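Local coordinates for VP5 (Halorubrum pleomorphic virus 2, PDB 6QGI), which is an envelope protein of a virus that infects haloarchaea and probably drives fusion of the viral membrane with that of the host cell, at residues W18-F23 with L290-V295. Numbering follows the deposited sequence.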
loop_
_atom_site.group_PDB
_atom_site.type_symbol
_atom_site.label_atom_id
_atom_site.label_comp_id
_atom_site.label_asym_id
_atom_site.label_seq_id
_atom_site.Cartn_x
_atom_site.Cartn_y
_atom_site.Cartn_z
ATOM N N TRP A 18 -0.828 -8.187 -5.047
ATOM C CA TRP A 18 0.280 -9.119 -4.813
ATOM C C TRP A 18 -0.113 -10.266 -3.884
ATOM O O TRP A 18 0.536 -11.316 -3.885
ATOM C CB TRP A 18 1.480 -8.369 -4.223
ATOM C CG TRP A 18 1.189 -7.713 -2.908
ATOM C CD1 TRP A 18 0.689 -6.461 -2.710
ATOM C CD2 TRP A 18 1.391 -8.278 -1.609
ATOM N NE1 TRP A 18 0.507 -6.232 -1.369
ATOM C CE2 TRP A 18 0.966 -7.317 -0.666
ATOM C CE3 TRP A 18 1.884 -9.511 -1.148
ATOM C CZ2 TRP A 18 1.023 -7.547 0.712
ATOM C CZ3 TRP A 18 1.943 -9.739 0.218
ATOM C CH2 TRP A 18 1.526 -8.761 1.132
ATOM N N ALA A 19 -1.149 -10.048 -3.061
ATOM C CA ALA A 19 -1.666 -11.052 -2.142
ATOM C C ALA A 19 -2.759 -11.880 -2.817
ATOM O O ALA A 19 -3.213 -12.864 -2.246
ATOM C CB ALA A 19 -2.202 -10.374 -0.891
ATOM N N LEU A 20 -3.163 -11.497 -4.044
ATOM C CA LEU A 20 -4.217 -12.197 -4.778
ATOM C C LEU A 20 -3.719 -12.897 -6.040
ATOM O O LEU A 20 -4.184 -13.994 -6.342
ATOM C CB LEU A 20 -5.340 -11.222 -5.149
ATOM C CG LEU A 20 -6.199 -10.737 -3.996
ATOM C CD1 LEU A 20 -7.099 -9.648 -4.445
ATOM C CD2 LEU A 20 -7.028 -11.879 -3.404
ATOM N N ARG A 21 -2.793 -12.266 -6.785
ATOM C CA ARG A 21 -2.274 -12.804 -8.046
ATOM C C ARG A 21 -0.854 -12.315 -8.306
ATOM O O ARG A 21 -0.362 -11.481 -7.546
ATOM C CB ARG A 21 -3.200 -12.369 -9.196
ATOM C CG ARG A 21 -3.138 -10.863 -9.457
ATOM C CD ARG A 21 -4.321 -10.338 -10.217
ATOM N NE ARG A 21 -4.398 -8.885 -10.068
ATOM C CZ ARG A 21 -5.100 -8.263 -9.125
ATOM N NH1 ARG A 21 -5.810 -8.966 -8.246
ATOM N NH2 ARG A 21 -5.107 -6.942 -9.055
ATOM N N GLU A 22 -0.213 -12.797 -9.399
ATOM C CA GLU A 22 1.111 -12.332 -9.817
ATOM C C GLU A 22 0.998 -10.828 -10.107
ATOM O O GLU A 22 0.131 -10.412 -10.875
ATOM C CB GLU A 22 1.618 -13.123 -11.031
ATOM C CG GLU A 22 3.118 -13.012 -11.235
ATOM C CD GLU A 22 3.672 -13.518 -12.552
ATOM O OE1 GLU A 22 2.874 -13.894 -13.443
ATOM O OE2 GLU A 22 4.916 -13.531 -12.698
ATOM N N PHE A 23 1.788 -10.022 -9.397
ATOM C CA PHE A 23 1.734 -8.562 -9.467
ATOM C C PHE A 23 2.956 -7.979 -10.167
ATOM O O PHE A 23 4.042 -8.559 -10.100
ATOM C CB PHE A 23 1.621 -7.993 -8.041
ATOM C CG PHE A 23 0.790 -6.742 -7.851
ATOM C CD1 PHE A 23 -0.481 -6.636 -8.411
ATOM C CD2 PHE A 23 1.242 -5.704 -7.040
ATOM C CE1 PHE A 23 -1.251 -5.484 -8.223
ATOM C CE2 PHE A 23 0.463 -4.557 -6.842
ATOM C CZ PHE A 23 -0.780 -4.458 -7.430
ATOM N N LEU A 290 -9.349 -5.451 -2.342
ATOM C CA LEU A 290 -9.693 -5.415 -0.915
ATOM C C LEU A 290 -11.002 -6.171 -0.630
ATOM O O LEU A 290 -11.111 -6.801 0.424
ATOM C CB LEU A 290 -9.788 -3.973 -0.381
ATOM C CG LEU A 290 -8.464 -3.263 -0.034
ATOM C CD1 LEU A 290 -8.713 -1.826 0.337
ATOM C CD2 LEU A 290 -7.722 -3.950 1.122
ATOM N N ILE A 291 -11.981 -6.124 -1.568
ATOM C CA ILE A 291 -13.254 -6.854 -1.451
ATOM C C ILE A 291 -12.944 -8.351 -1.603
ATOM O O ILE A 291 -13.437 -9.156 -0.814
ATOM C CB ILE A 291 -14.327 -6.345 -2.468
ATOM C CG1 ILE A 291 -14.798 -4.918 -2.103
ATOM C CG2 ILE A 291 -15.539 -7.304 -2.580
ATOM C CD1 ILE A 291 -15.251 -4.095 -3.288
ATOM N N ALA A 292 -12.083 -8.704 -2.582
ATOM C CA ALA A 292 -11.644 -10.079 -2.847
ATOM C C ALA A 292 -10.873 -10.675 -1.656
ATOM O O ALA A 292 -10.929 -11.888 -1.440
ATOM C CB ALA A 292 -10.782 -10.117 -4.088
ATOM N N LEU A 293 -10.175 -9.814 -0.879
ATOM C CA LEU A 293 -9.427 -10.212 0.317
ATOM C C LEU A 293 -10.333 -10.186 1.554
ATOM O O LEU A 293 -9.854 -10.350 2.674
ATOM C CB LEU A 293 -8.186 -9.327 0.516
ATOM C CG LEU A 293 -7.005 -9.642 -0.400
ATOM C CD1 LEU A 293 -6.138 -8.425 -0.611
ATOM C CD2 LEU A 293 -6.188 -10.826 0.119
ATOM N N ASN A 294 -11.653 -10.012 1.336
ATOM C CA ASN A 294 -12.715 -10.016 2.343
ATOM C C ASN A 294 -12.417 -9.075 3.536
ATOM O O ASN A 294 -12.562 -9.448 4.708
ATOM C CB ASN A 294 -12.984 -11.448 2.814
ATOM C CG ASN A 294 -14.296 -11.617 3.517
ATOM O OD1 ASN A 294 -15.342 -11.140 3.057
ATOM N ND2 ASN A 294 -14.257 -12.298 4.653
ATOM N N VAL A 295 -12.024 -7.842 3.220
ATOM C CA VAL A 295 -11.743 -6.825 4.228
ATOM C C VAL A 295 -13.077 -6.108 4.508
ATOM O O VAL A 295 -13.692 -5.649 3.547
ATOM C CB VAL A 295 -10.602 -5.872 3.755
ATOM C CG1 VAL A 295 -10.420 -4.692 4.702
ATOM C CG2 VAL A 295 -9.287 -6.630 3.586
#
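A Schellman motif closes helix 285-292, and the end of that helix offers A292, and L293 just beyond it, to A19 and L20, which lie where the short 3-10 turn after strand 11-13 runs out into loop. Both leucine CB atoms point across the contact, and with CG anti to the carbonyl carbon in each (chi1 -71° for L20, -77° for L293) the two forks meet at a slant. A forked end suits L20 because it serves two partners: L20 CD2 lies 3.7 Å from L293 CG, while L20 CD1 rests 3.7 Å from A292 CB. The single methyl of A292 lets the leucine come close to the helix surface. A19 is small enough to sit between two neighbours, its CB 4.1 Å from L293 CD2 and, on the other flank, over one face of the W18 ring, near the rim. N294, with positive phi, makes the reversal: its N bonds to I291 O, and V295 N reaches L290 O at 3.1 Å, fixing the turn that presents L293. Helix 66-86 packs on the same patch through V69, which touches both A19 and L293. All four touching residues are buried and meet through hydrocarbon alone, so close fit and exclusion of water hold them together, while a salt bridge from R21 to D289 gives the same helix a polar tie one residue before L290.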